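Local coordinates for protein delta-1-pyrroline-5-carboxylate dehydrogenase, mitochondrial (Mus musculus, PDB 4E3X) that probably oxidises the semialdehyde of L-glutamate to L-glutamate with NAD(+) in mitochondria, the second step of proline breakdown, and works as a homodimer, at residues E35-F40 and T154-E159; D133-P138 and E165-F170; I160-E165 and N211-G216; A205-F210 and L231-D236. All blocks are in the same frame, centred on the assembly; numbering follows the deposited sequence.

Contact 1 (E35-F40 and T154-E159); sequences EPILAF and TVIQAE
Ile37 and Glu159 bring the two backbones closest, with Ile37 CA 7.0 Å from Glu159 CA; Phe40 and Val155 are the next pair along. Residues 35-40 form an irregular loop. Residues 155-159 are the first turn of helix 155-180, and Thr154 is its N-cap, though its capping bond from Gln157 N is weak. One nearly straight hydrogen bond joins the two segments: Leu38 N to Glu159 OE2 (2.8 Å, 176° at the hydrogen). The N-H comes from above the carboxylate plane. OE2 also forms a salt bridge with Arg140, so the same oxygen serves a backbone donor and a charged one. Glu159 CG is anti to the backbone N (chi1 163°) and the chain then bends at chi2, which turns the carboxylate toward the loop. In this aldehyde dehydrogenase the contact fastens the N-terminal loop before helix 45-55 onto the start of helix 155-180, where Ile156 also packs on Tyr559 of the second subunit. With an alanine in place of Glu159, Leu38 N and Arg140 would probably lose their shared acceptor, and the edge of the Phe40 ring its neighbour. The Phe40 ring has Val155 CG1 over one face, 3.8 Å from its centroid, in a CH-pi contact. The Glu159 carboxylate meets the edge of that ring, the two planes 79° apart. Farther out, Ile37 CG2 touches Ile156 CD1 at 3.9 Å, the two side chains crossing at about a right angle.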
loop_
_atom_site.group_PDB
_atom_site.type_symbol
_atom_site.label_atom_id
_atom_site.label_comp_id
_atom_site.label_asym_id
_atom_site.label_seq_id
_atom_site.Cartn_x
_atom_site.Cartn_y
_atom_site.Cartn_z
ATOM N N GLU B 35 -5.365 9.718 -25.135
ATOM C CA GLU B 35 -6.078 10.788 -25.820
ATOM C C GLU B 35 -5.097 11.616 -26.648
ATOM O O GLU B 35 -4.107 12.119 -26.123
ATOM C CB GLU B 35 -6.778 11.679 -24.797
ATOM C CG GLU B 35 -7.537 12.842 -25.417
ATOM C CD GLU B 35 -8.826 12.422 -26.112
ATOM O OE1 GLU B 35 -9.244 11.251 -25.976
ATOM O OE2 GLU B 35 -9.434 13.278 -26.789
ATOM N N PRO B 36 -5.345 11.739 -27.962
ATOM C CA PRO B 36 -4.416 12.533 -28.774
ATOM C C PRO B 36 -4.389 14.013 -28.391
ATOM O O PRO B 36 -5.419 14.608 -28.075
ATOM C CB PRO B 36 -4.963 12.367 -30.200
ATOM C CG PRO B 36 -5.686 11.046 -30.173
ATOM C CD PRO B 36 -6.308 10.993 -28.795
ATOM N N ILE B 37 -3.193 14.589 -28.411
ATOM C CA ILE B 37 -3.001 16.009 -28.149
ATOM C C ILE B 37 -3.323 16.802 -29.409
ATOM O O ILE B 37 -2.784 16.520 -30.483
ATOM C CB ILE B 37 -1.546 16.289 -27.725
ATOM C CG1 ILE B 37 -1.219 15.541 -26.437
ATOM C CG2 ILE B 37 -1.323 17.774 -27.522
ATOM C CD1 ILE B 37 -1.985 16.071 -25.277
ATOM N N LEU B 38 -4.217 17.779 -29.283
ATOM C CA LEU B 38 -4.620 18.589 -30.431
ATOM C C LEU B 38 -3.633 19.726 -30.673
ATOM O O LEU B 38 -2.908 20.127 -29.765
ATOM C CB LEU B 38 -6.031 19.148 -30.226
ATOM C CG LEU B 38 -7.107 18.122 -29.866
ATOM C CD1 LEU B 38 -8.478 18.781 -29.765
ATOM C CD2 LEU B 38 -7.132 16.985 -30.874
ATOM N N ALA B 39 -3.621 20.247 -31.897
ATOM C CA ALA B 39 -2.618 21.236 -32.303
ATOM C C ALA B 39 -3.063 22.692 -32.154
ATOM O O ALA B 39 -2.226 23.580 -32.010
ATOM C CB ALA B 39 -2.164 20.975 -33.734
ATOM N N PHE B 40 -4.371 22.936 -32.218
ATOM C CA PHE B 40 -4.933 24.285 -32.118
ATOM C C PHE B 40 -4.367 25.250 -33.157
ATOM O O PHE B 40 -4.202 26.439 -32.889
ATOM C CB PHE B 40 -4.766 24.849 -30.699
ATOM C CG PHE B 40 -5.456 24.027 -29.649
ATOM C CD1 PHE B 40 -6.740 24.335 -29.234
ATOM C CD2 PHE B 40 -4.830 22.922 -29.100
ATOM C CE1 PHE B 40 -7.377 23.558 -28.284
ATOM C CE2 PHE B 40 -5.462 22.147 -28.156
ATOM C CZ PHE B 40 -6.736 22.464 -27.748
ATOM N N THR B 154 -1.341 28.194 -20.347
ATOM C CA THR B 154 -1.427 28.411 -21.782
ATOM C C THR B 154 -2.288 27.319 -22.416
ATOM O O THR B 154 -2.603 26.306 -21.782
ATOM C CB THR B 154 -0.047 28.351 -22.435
ATOM O OG1 THR B 154 0.554 27.092 -22.111
ATOM C CG2 THR B 154 0.837 29.497 -21.940
ATOM N N VAL B 155 -2.658 27.527 -23.675
ATOM C CA VAL B 155 -3.428 26.540 -24.425
ATOM C C VAL B 155 -2.850 25.130 -24.303
ATOM O O VAL B 155 -3.554 24.195 -23.925
ATOM C CB VAL B 155 -3.489 26.891 -25.922
ATOM C CG1 VAL B 155 -4.188 25.785 -26.691
ATOM C CG2 VAL B 155 -4.185 28.223 -26.140
ATOM N N ILE B 156 -1.567 24.968 -24.605
ATOM C CA ILE B 156 -1.003 23.629 -24.614
ATOM C C ILE B 156 -0.888 23.039 -23.213
ATOM O O ILE B 156 -1.099 21.844 -23.038
ATOM C CB ILE B 156 0.356 23.565 -25.352
ATOM C CG1 ILE B 156 0.846 22.117 -25.478
ATOM C CG2 ILE B 156 1.408 24.418 -24.653
ATOM C CD1 ILE B 156 -0.157 21.179 -26.128
ATOM N N GLN B 157 -0.573 23.860 -22.212
ATOM C CA GLN B 157 -0.500 23.336 -20.856
ATOM C C GLN B 157 -1.886 22.902 -20.374
ATOM O O GLN B 157 -2.024 21.899 -19.686
ATOM C CB GLN B 157 0.145 24.344 -19.900
ATOM C CG GLN B 157 1.650 24.505 -20.106
ATOM C CD GLN B 157 2.391 23.187 -19.998
ATOM O OE1 GLN B 157 2.245 22.459 -19.017
ATOM N NE2 GLN B 157 3.178 22.863 -21.020
ATOM N N ALA B 158 -2.921 23.632 -20.770
ATOM C CA ALA B 158 -4.275 23.232 -20.407
ATOM C C ALA B 158 -4.651 21.939 -21.131
ATOM O O ALA B 158 -5.242 21.033 -20.543
ATOM C CB ALA B 158 -5.247 24.331 -20.741
ATOM N N GLU B 159 -4.291 21.857 -22.408
ATOM C CA GLU B 159 -4.611 20.700 -23.239
ATOM C C GLU B 159 -4.022 19.401 -22.705
ATOM O O GLU B 159 -4.714 18.385 -22.647
ATOM C CB GLU B 159 -4.158 20.937 -24.684
ATOM C CG GLU B 159 -4.058 19.684 -25.541
ATOM C CD GLU B 159 -5.404 19.129 -25.995
ATOM O OE1 GLU B 159 -6.464 19.650 -25.580
ATOM O OE2 GLU B 159 -5.392 18.162 -26.783
#

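Contact 2 (D133-P138 and E165-F170); sequences DMLSGP and ELIDFF
Leu135 and Ile167 make the main apolar contact, with Leu135 CB 3.6 Å from Ile167 CG1. Leu135 CG is anti to its carbonyl carbon (chi1 -72°), and the side chain runs on toward Leu166 and Phe170. Leu135 CD1 lies 3.7 Å from Leu166 CD2, the two leucines crossing at about a right angle. The same methyl, Leu135 CD1, reaches Phe170 CE2 at 4.0 Å. Within helix 155-180, Leu166 CD1 rests over one face of the Phe170 ring. A second kind of contact is side chain against backbone: Ile167 CD1 lies 3.5 Å from Ser136 N, at the end of helix 121-136. A glycine in place of Ile167 would probably open a gap beside Leu135 CB and leave this last helical turn without its apolar neighbour. No hydrogen bond joins the two segments. The polar groups find partners outside the two segments: Ser136 OG bonds to Glu35, and Asp168 takes bonds from Glu35 N and Asn34. Leu135 also packs on Ile248 and Leu166 on Val245, both of helix 239-251. The arrangement is a buried helix-helix interface of the aldehyde dehydrogenase fold, joining the end of helix 121-136 to the middle of helix 155-180.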
loop_
_atom_site.group_PDB
_atom_site.type_symbol
_atom_site.label_atom_id
_atom_site.label_comp_id
_atom_site.label_asym_id
_atom_site.label_seq_id
_atom_site.Cartn_x
_atom_site.Cartn_y
_atom_site.Cartn_z
ATOM N N ASP B 133 -15.329 10.616 -22.452
ATOM C CA ASP B 133 -15.848 10.904 -23.780
ATOM C C ASP B 133 -16.361 12.342 -23.864
ATOM O O ASP B 133 -16.130 13.041 -24.856
ATOM C CB ASP B 133 -16.955 9.899 -24.120
ATOM C CG ASP B 133 -17.502 10.070 -25.524
ATOM O OD1 ASP B 133 -16.904 9.515 -26.470
ATOM O OD2 ASP B 133 -18.547 10.733 -25.677
ATOM N N MET B 134 -17.039 12.794 -22.811
ATOM C CA MET B 134 -17.528 14.171 -22.760
ATOM C C MET B 134 -16.372 15.169 -22.748
ATOM O O MET B 134 -16.393 16.173 -23.452
ATOM C CB MET B 134 -18.408 14.370 -21.530
ATOM C CG MET B 134 -19.678 13.523 -21.554
ATOM S SD MET B 134 -20.510 13.450 -19.950
ATOM C CE MET B 134 -21.057 15.146 -19.807
ATOM N N LEU B 135 -15.357 14.884 -21.941
ATOM C CA LEU B 135 -14.168 15.729 -21.861
ATOM C C LEU B 135 -13.423 15.774 -23.190
ATOM O O LEU B 135 -12.882 16.814 -23.558
ATOM C CB LEU B 135 -13.237 15.230 -20.759
ATOM C CG LEU B 135 -13.707 15.480 -19.328
ATOM C CD1 LEU B 135 -12.994 14.540 -18.360
ATOM C CD2 LEU B 135 -13.478 16.934 -18.937
ATOM N N SER B 136 -13.386 14.648 -23.900
ATOM C CA SER B 136 -12.685 14.565 -25.177
ATOM C C SER B 136 -13.357 15.451 -26.213
ATOM O O SER B 136 -12.691 16.146 -26.990
ATOM C CB SER B 136 -12.646 13.114 -25.670
ATOM O OG SER B 136 -12.061 13.017 -26.951
ATOM N N GLY B 137 -14.685 15.419 -26.226
ATOM C CA GLY B 137 -15.457 16.079 -27.258
ATOM C C GLY B 137 -16.108 17.368 -26.816
ATOM O O GLY B 137 -15.462 18.414 -26.802
ATOM N N PRO B 138 -17.400 17.301 -26.457
ATOM C CA PRO B 138 -18.189 18.522 -26.285
ATOM C C PRO B 138 -17.751 19.415 -25.130
ATOM O O PRO B 138 -18.035 20.609 -25.175
ATOM C CB PRO B 138 -19.610 17.992 -26.051
ATOM C CG PRO B 138 -19.416 16.589 -25.533
ATOM C CD PRO B 138 -18.214 16.084 -26.288
ATOM N N GLU B 165 -4.494 14.402 -19.862
ATOM C CA GLU B 165 -4.166 13.628 -18.671
ATOM C C GLU B 165 -5.411 13.170 -17.919
ATOM O O GLU B 165 -5.478 12.029 -17.474
ATOM C CB GLU B 165 -3.240 14.401 -17.735
ATOM C CG GLU B 165 -2.677 13.519 -16.636
ATOM C CD GLU B 165 -1.584 14.198 -15.844
ATOM O OE1 GLU B 165 -1.665 15.429 -15.654
ATOM O OE2 GLU B 165 -0.639 13.502 -15.416
ATOM N N LEU B 166 -6.388 14.061 -17.773
ATOM C CA LEU B 166 -7.611 13.727 -17.051
ATOM C C LEU B 166 -8.386 12.618 -17.764
ATOM O O LEU B 166 -8.816 11.635 -17.154
ATOM C CB LEU B 166 -8.480 14.976 -16.902
ATOM C CG LEU B 166 -9.811 14.729 -16.192
ATOM C CD1 LEU B 166 -9.591 14.042 -14.854
ATOM C CD2 LEU B 166 -10.538 16.049 -16.001
ATOM N N ILE B 167 -8.544 12.781 -19.070
ATOM C CA ILE B 167 -9.184 11.767 -19.890
ATOM C C ILE B 167 -8.450 10.426 -19.768
ATOM O O ILE B 167 -9.076 9.374 -19.583
ATOM C CB ILE B 167 -9.236 12.221 -21.362
ATOM C CG1 ILE B 167 -10.247 13.362 -21.538
ATOM C CG2 ILE B 167 -9.582 11.067 -22.287
ATOM C CD1 ILE B 167 -10.052 14.128 -22.845
ATOM N N ASP B 168 -7.121 10.467 -19.831
ATOM C CA ASP B 168 -6.327 9.244 -19.713
ATOM C C ASP B 168 -6.469 8.585 -18.334
ATOM O O ASP B 168 -6.563 7.360 -18.245
ATOM C CB ASP B 168 -4.849 9.505 -20.008
ATOM C CG ASP B 168 -4.564 9.774 -21.490
ATOM O OD1 ASP B 168 -5.443 9.538 -22.338
ATOM O OD2 ASP B 168 -3.431 10.209 -21.798
ATOM N N PHE B 169 -6.462 9.371 -17.257
ATOM C CA PHE B 169 -6.701 8.793 -15.931
ATOM C C PHE B 169 -8.028 8.039 -15.938
ATOM O O PHE B 169 -8.110 6.900 -15.481
ATOM C CB PHE B 169 -6.796 9.870 -14.844
ATOM C CG PHE B 169 -5.470 10.337 -14.302
ATOM C CD1 PHE B 169 -4.480 9.438 -13.932
ATOM C CD2 PHE B 169 -5.238 11.693 -14.117
ATOM C CE1 PHE B 169 -3.267 9.895 -13.409
ATOM C CE2 PHE B 169 -4.036 12.156 -13.587
ATOM C CZ PHE B 169 -3.048 11.255 -13.239
ATOM N N PHE B 170 -9.079 8.684 -16.440
ATOM C CA PHE B 170 -10.400 8.069 -16.413
ATOM C C PHE B 170 -10.444 6.788 -17.251
ATOM O O PHE B 170 -10.979 5.770 -16.801
ATOM C CB PHE B 170 -11.471 9.060 -16.875
ATOM C CG PHE B 170 -11.825 10.107 -15.854
ATOM C CD1 PHE B 170 -11.223 10.135 -14.602
ATOM C CD2 PHE B 170 -12.771 11.071 -16.158
ATOM C CE1 PHE B 170 -11.570 11.105 -13.668
ATOM C CE2 PHE B 170 -13.123 12.038 -15.229
ATOM C CZ PHE B 170 -12.516 12.059 -13.984
#

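Contact 3 (I160-E165 and N211-G216); sequences IDAAAE and NFTAIG. With PRO (proline), chain K.
The Phe212 ring has the bound proline over one face and the Asp161 carboxylate at its edge. The ligand's CB comes within 3.6 Å of Phe212 CE1. At the edge, Asp161 CG is 3.6 Å from Phe212 CD2, with carboxylate and ring planes 70° apart. Lys153 adds a cation-pi contact to the ring. This is the proline pocket of the aldehyde dehydrogenase active site, built where helix 155-180 meets the N-terminus of helix 213-225. Glu165 stands on the same helix as Asp161, and its carboxylate is turned 83° from the Phe212 ring. Glu165 OE2 is 3.7 Å from the ligand N, while Glu165 CB packs on Ala214 CB. Ser349, Gly512 and Ser513 hydrogen-bond the ligand. The loop before helix 213-225 also carries Asn211, the probable transition-state stabiliser; its ND2 bonds to Gln346 O, and its side chain lies about 4 Å from that of the nucleophile Cys348. Ala162 CB touches Thr213 CG2, and Thr213 OG1 bonds to Thr147 and Gln151. Residues 160-165 of helix 155-180 form a wider pi-type turn, with Glu165 N bonded to Ile160 O. Asp161 CG is anti to the backbone N (chi1 169°), which carries the carboxylate to the first turn of the other helix. Lys153 forms a salt bridge with Asp161 OD2. Both oxygens use their syn lone pairs: Asp161 OD2 accepts from Thr213 N at 2.9 Å, and Asp161 OD1 from Ala214 N at 2.8 Å.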
loop_
_atom_site.group_PDB
_atom_site.type_symbol
_atom_site.label_atom_id
_atom_site.label_comp_id
_atom_site.label_asym_id
_atom_site.label_seq_id
_atom_site.Cartn_x
_atom_site.Cartn_y
_atom_site.Cartn_z
ATOM N N ILE B 160 -2.755 19.423 -22.312
ATOM C CA ILE B 160 -2.134 18.201 -21.812
ATOM C C ILE B 160 -2.644 17.792 -20.436
ATOM O O ILE B 160 -2.488 16.638 -20.048
ATOM C CB ILE B 160 -0.590 18.260 -21.811
ATOM C CG1 ILE B 160 -0.066 19.258 -20.777
ATOM C CG2 ILE B 160 -0.065 18.559 -23.212
ATOM C CD1 ILE B 160 1.456 19.335 -20.726
ATOM N N ASP B 161 -3.270 18.733 -19.731
ATOM C CA ASP B 161 -3.738 18.539 -18.362
ATOM C C ASP B 161 -5.243 18.245 -18.308
ATOM O O ASP B 161 -5.656 17.098 -18.102
ATOM C CB ASP B 161 -3.385 19.795 -17.540
ATOM C CG ASP B 161 -4.055 19.838 -16.168
ATOM O OD1 ASP B 161 -4.499 18.784 -15.673
ATOM O OD2 ASP B 161 -4.127 20.947 -15.581
ATOM N N ALA B 162 -6.060 19.286 -18.477
ATOM C CA ALA B 162 -7.508 19.174 -18.281
ATOM C C ALA B 162 -8.170 18.271 -19.302
ATOM O O ALA B 162 -9.220 17.685 -19.037
ATOM C CB ALA B 162 -8.156 20.547 -18.296
ATOM N N ALA B 163 -7.575 18.179 -20.484
ATOM C CA ALA B 163 -8.054 17.222 -21.459
ATOM C C ALA B 163 -7.255 15.925 -21.353
ATOM O O ALA B 163 -7.694 14.988 -20.706
ATOM C CB ALA B 163 -8.006 17.799 -22.870
ATOM N N ALA B 164 -6.069 15.880 -21.951
ATOM C CA ALA B 164 -5.378 14.608 -22.141
ATOM C C ALA B 164 -5.130 13.808 -20.866
ATOM O O ALA B 164 -5.526 12.656 -20.790
ATOM C CB ALA B 164 -4.082 14.802 -22.891
ATOM N N GLU B 165 -4.494 14.402 -19.862
ATOM C CA GLU B 165 -4.166 13.628 -18.671
ATOM C C GLU B 165 -5.411 13.170 -17.919
ATOM O O GLU B 165 -5.478 12.029 -17.474
ATOM C CB GLU B 165 -3.240 14.401 -17.735
ATOM C CG GLU B 165 -2.677 13.519 -16.636
ATOM C CD GLU B 165 -1.584 14.198 -15.844
ATOM O OE1 GLU B 165 -1.665 15.429 -15.654
ATOM O OE2 GLU B 165 -0.639 13.502 -15.416
ATOM N N ASN B 211 -2.291 22.963 -9.343
ATOM C CA ASN B 211 -1.473 23.058 -10.550
ATOM C C ASN B 211 -1.838 22.137 -11.694
ATOM O O ASN B 211 -1.390 22.346 -12.819
ATOM C CB ASN B 211 0.018 22.991 -10.218
ATOM C CG ASN B 211 0.428 21.663 -9.638
ATOM O OD1 ASN B 211 -0.373 20.952 -9.034
ATOM N ND2 ASN B 211 1.698 21.322 -9.808
ATOM N N PHE B 212 -2.645 21.121 -11.410
ATOM C CA PHE B 212 -3.184 20.264 -12.458
ATOM C C PHE B 212 -4.642 19.959 -12.203
ATOM O O PHE B 212 -4.987 19.348 -11.201
ATOM C CB PHE B 212 -2.401 18.957 -12.570
ATOM C CG PHE B 212 -1.045 19.128 -13.176
ATOM C CD1 PHE B 212 0.062 19.360 -12.374
ATOM C CD2 PHE B 212 -0.875 19.082 -14.551
ATOM C CE1 PHE B 212 1.316 19.530 -12.931
ATOM C CE2 PHE B 212 0.381 19.255 -15.119
ATOM C CZ PHE B 212 1.476 19.475 -14.304
ATOM N N THR B 213 -5.494 20.392 -13.120
ATOM C CA THR B 213 -6.905 20.033 -13.071
ATOM C C THR B 213 -7.090 18.517 -13.017
ATOM O O THR B 213 -7.968 18.017 -12.313
ATOM C CB THR B 213 -7.622 20.639 -14.284
ATOM O OG1 THR B 213 -7.554 22.059 -14.164
ATOM C CG2 THR B 213 -9.084 20.206 -14.379
ATOM N N ALA B 214 -6.249 17.795 -13.754
ATOM C CA ALA B 214 -6.371 16.347 -13.856
ATOM C C ALA B 214 -6.140 15.640 -12.523
ATOM O O ALA B 214 -6.734 14.597 -12.260
ATOM C CB ALA B 214 -5.406 15.806 -14.910
ATOM N N ILE B 215 -5.255 16.183 -11.690
ATOM C CA ILE B 215 -4.928 15.532 -10.428
ATOM C C ILE B 215 -6.143 15.470 -9.511
ATOM O O ILE B 215 -6.388 14.448 -8.883
ATOM C CB ILE B 215 -3.719 16.195 -9.737
ATOM C CG1 ILE B 215 -2.450 15.914 -10.543
ATOM C CG2 ILE B 215 -3.540 15.656 -8.323
ATOM C CD1 ILE B 215 -1.199 16.553 -9.979
ATOM N N GLY B 216 -6.922 16.547 -9.464
ATOM C CA GLY B 216 -8.143 16.549 -8.677
ATOM C C GLY B 216 -9.115 15.477 -9.131
ATOM O O GLY B 216 -9.691 14.743 -8.322
HETATM N N PRO K . 2.570 14.559 -14.012
HETATM C CA PRO K . 3.096 15.900 -14.278
HETATM C C PRO K . 4.435 15.869 -15.007
HETATM O O PRO K . 5.078 14.824 -15.150
HETATM C CB PRO K . 3.264 16.479 -12.875
HETATM C CG PRO K . 2.137 15.870 -12.115
HETATM C CD PRO K . 1.958 14.471 -12.674
HETATM O OXT PRO K . 4.900 16.908 -15.479
#

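Contact 4 (A205-F210 and L231-D236); sequences AAISPF and LWKPSD. With PRO (proline), chain J.
Ala206 bonds to both Leu231 and Lys233, the parallel pattern, in which one residue bonds to the two that flank its partner Trp232. Ala206 N donates to Leu231 O (2.8 Å), and Ala206 O accepts from Lys233 N (2.9 Å) nearly in line with the carbonyl. Ser208 N to Lys233 O continues the pattern but is weak. Strands 203-207 and 230-233 are neighbours in a five-stranded parallel sheet, the Rossmann-type NAD-binding part of the fold. With helix 213-225 they form a beta-alpha-beta crossover. On its other edge strand 203-207 bonds to strand 279-285.

Past the paired backbone, side chains near the strand ends and two waters supply the bonds. Trp232 NE1 donates to Ser208 OG (2.9 Å, 169° at the hydrogen), with the oxygen only 6° out of the ring plane. Ser208 OG sits between the backbone N and the carbonyl carbon (chi1 55°), facing the indole. Water 1 is hydrogen-bonded to Ser208 OG at 2.7 Å and accepts from Ser235 N. Water 2 donates to Ser208 O and Lys233 O and accepts from Lys233 NZ at 2.7 Å. NZ also makes a weak bond to Pro234 O. Ser235 OG, bonded to Thr237, lies 3.3 Å from Phe210 CB. The Phe210 ring in turn meets a bound proline at its CD2.

Ser208 and Lys233 are both NAD(+)-binding residues. The indole N-H and the two waters probably keep Ser208 and the Lys233 amine in place in the cofactor site.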
loop_
_atom_site.group_PDB
_atom_site.type_symbol
_atom_site.label_atom_id
_atom_site.label_comp_id
_atom_site.label_asym_id
_atom_site.label_seq_id
_atom_site.Cartn_x
_atom_site.Cartn_y
_atom_site.Cartn_z
ATOM N N ALA B 205 -10.886 10.863 2.018
ATOM C CA ALA B 205 -10.747 12.301 1.837
ATOM C C ALA B 205 -9.749 12.576 0.717
ATOM O O ALA B 205 -8.615 12.102 0.769
ATOM C CB ALA B 205 -10.275 12.938 3.133
ATOM N N ALA B 206 -10.172 13.325 -0.297
ATOM C CA ALA B 206 -9.298 13.675 -1.426
ATOM C C ALA B 206 -8.966 15.158 -1.359
ATOM O O ALA B 206 -9.861 15.999 -1.265
ATOM C CB ALA B 206 -9.959 13.341 -2.756
ATOM N N ILE B 207 -7.673 15.468 -1.387
ATOM C CA ILE B 207 -7.190 16.835 -1.239
ATOM C C ILE B 207 -6.266 17.150 -2.406
ATOM O O ILE B 207 -5.169 16.598 -2.495
ATOM C CB ILE B 207 -6.435 16.984 0.097
ATOM C CG1 ILE B 207 -7.371 16.706 1.286
ATOM C CG2 ILE B 207 -5.777 18.359 0.197
ATOM C CD1 ILE B 207 -6.663 16.501 2.606
ATOM N N SER B 208 -6.720 18.020 -3.303
ATOM C CA SER B 208 -6.038 18.222 -4.584
ATOM C C SER B 208 -5.371 19.599 -4.713
ATOM O O SER B 208 -5.772 20.554 -4.048
ATOM C CB SER B 208 -7.009 17.969 -5.739
ATOM O OG SER B 208 -8.168 18.771 -5.634
ATOM N N PRO B 209 -4.344 19.702 -5.573
ATOM C CA PRO B 209 -3.549 20.931 -5.686
ATOM C C PRO B 209 -3.995 21.822 -6.845
ATOM O O PRO B 209 -4.756 21.401 -7.716
ATOM C CB PRO B 209 -2.155 20.387 -5.982
ATOM C CG PRO B 209 -2.438 19.217 -6.863
ATOM C CD PRO B 209 -3.726 18.601 -6.336
ATOM N N PHE B 210 -3.483 23.044 -6.876
ATOM C CA PHE B 210 -3.910 23.999 -7.884
ATOM C C PHE B 210 -3.405 23.680 -9.271
ATOM O O PHE B 210 -3.985 24.125 -10.267
ATOM C CB PHE B 210 -3.446 25.419 -7.525
ATOM C CG PHE B 210 -1.976 25.678 -7.771
ATOM C CD1 PHE B 210 -1.537 26.188 -8.991
ATOM C CD2 PHE B 210 -1.035 25.441 -6.780
ATOM C CE1 PHE B 210 -0.189 26.435 -9.223
ATOM C CE2 PHE B 210 0.312 25.692 -7.004
ATOM C CZ PHE B 210 0.733 26.187 -8.229
ATOM N N LEU B 231 -15.008 12.560 0.177
ATOM C CA LEU B 231 -15.097 14.002 0.342
ATOM C C LEU B 231 -13.937 14.636 -0.398
ATOM O O LEU B 231 -12.775 14.409 -0.062
ATOM C CB LEU B 231 -15.051 14.407 1.817
ATOM C CG LEU B 231 -16.395 14.527 2.545
ATOM C CD1 LEU B 231 -17.117 13.189 2.612
ATOM C CD2 LEU B 231 -16.202 15.120 3.948
ATOM N N TRP B 232 -14.257 15.402 -1.433
ATOM C CA TRP B 232 -13.243 16.067 -2.235
ATOM C C TRP B 232 -13.147 17.536 -1.870
ATOM O O TRP B 232 -14.087 18.296 -2.097
ATOM C CB TRP B 232 -13.587 15.912 -3.711
ATOM C CG TRP B 232 -12.617 16.549 -4.659
ATOM C CD1 TRP B 232 -11.324 16.938 -4.406
ATOM C CD2 TRP B 232 -12.865 16.854 -6.033
ATOM N NE1 TRP B 232 -10.762 17.473 -5.549
ATOM C CE2 TRP B 232 -11.696 17.450 -6.550
ATOM C CE3 TRP B 232 -13.977 16.709 -6.872
ATOM C CZ2 TRP B 232 -11.600 17.867 -7.877
ATOM C CZ3 TRP B 232 -13.880 17.131 -8.188
ATOM C CH2 TRP B 232 -12.703 17.709 -8.673
ATOM N N LYS B 233 -12.006 17.908 -1.285
ATOM C CA LYS B 233 -11.643 19.302 -1.065
ATOM C C LYS B 233 -10.748 19.748 -2.223
ATOM O O LYS B 233 -9.551 19.469 -2.222
ATOM C CB LYS B 233 -10.895 19.468 0.265
ATOM C CG LYS B 233 -10.451 20.907 0.537
ATOM C CD LYS B 233 -9.081 20.942 1.245
ATOM C CE LYS B 233 -8.463 22.337 1.306
ATOM N NZ LYS B 233 -8.282 22.930 -0.048
ATOM N N PRO B 234 -11.324 20.432 -3.223
ATOM C CA PRO B 234 -10.494 20.896 -4.339
ATOM C C PRO B 234 -9.660 22.108 -3.943
ATOM O O PRO B 234 -9.926 22.752 -2.929
ATOM C CB PRO B 234 -11.521 21.293 -5.418
ATOM C CG PRO B 234 -12.852 20.860 -4.892
ATOM C CD PRO B 234 -12.728 20.821 -3.402
ATOM N N SER B 235 -8.668 22.425 -4.763
ATOM C CA SER B 235 -7.828 23.584 -4.527
ATOM C C SER B 235 -8.577 24.885 -4.790
ATOM O O SER B 235 -9.212 25.038 -5.838
ATOM C CB SER B 235 -6.629 23.534 -5.453
ATOM O OG SER B 235 -5.932 24.760 -5.420
ATOM N N ASP B 236 -8.495 25.825 -3.846
ATOM C CA ASP B 236 -9.111 27.136 -4.009
ATOM C C ASP B 236 -8.735 27.775 -5.345
ATOM O O ASP B 236 -9.563 28.402 -6.004
ATOM C CB ASP B 236 -8.648 28.093 -2.909
ATOM C CG ASP B 236 -9.102 27.695 -1.520
ATOM O OD1 ASP B 236 -9.833 26.700 -1.352
ATOM O OD2 ASP B 236 -8.721 28.421 -0.586
HETATM N N PRO J . -0.098 29.106 -3.694
HETATM C CA PRO J . -0.178 29.020 -2.233
HETATM C C PRO J . 1.196 29.157 -1.585
HETATM O O PRO J . 2.186 29.450 -2.262
HETATM C CB PRO J . -0.762 27.614 -1.987
HETATM C CG PRO J . -0.870 26.959 -3.355
HETATM C CD PRO J . -0.932 28.081 -4.338
HETATM O OXT PRO J . 1.341 28.996 -0.373
HETATM O O HOH W 1 -8.450 20.827 -7.412
HETATM O O HOH W 2 -7.374 21.051 -1.824
#

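How the contacts relate
Contacts 1, 2 and 3 all use helix 155-180, at successive positions along it, contacts 2 and 3 meeting at Glu165. Contact 1 is partly exposed and lies at the helix start, close to the second subunit. Contacts 2, 3 and 4 are buried. Glu35 joins contact 1 to contact 2 through Ser136 OG and Asp168 OD1. Contact 4 does not touch contacts 1 or 2; it meets contact 3 where Gly216 packs on Ser208 and Trp232. The chemistry changes with place. Contact 2 is apolar, contact 1 uses a carboxylate to hold one backbone N-H and contact 3 one to hold two, and contact 4 relies on strand pairing and water.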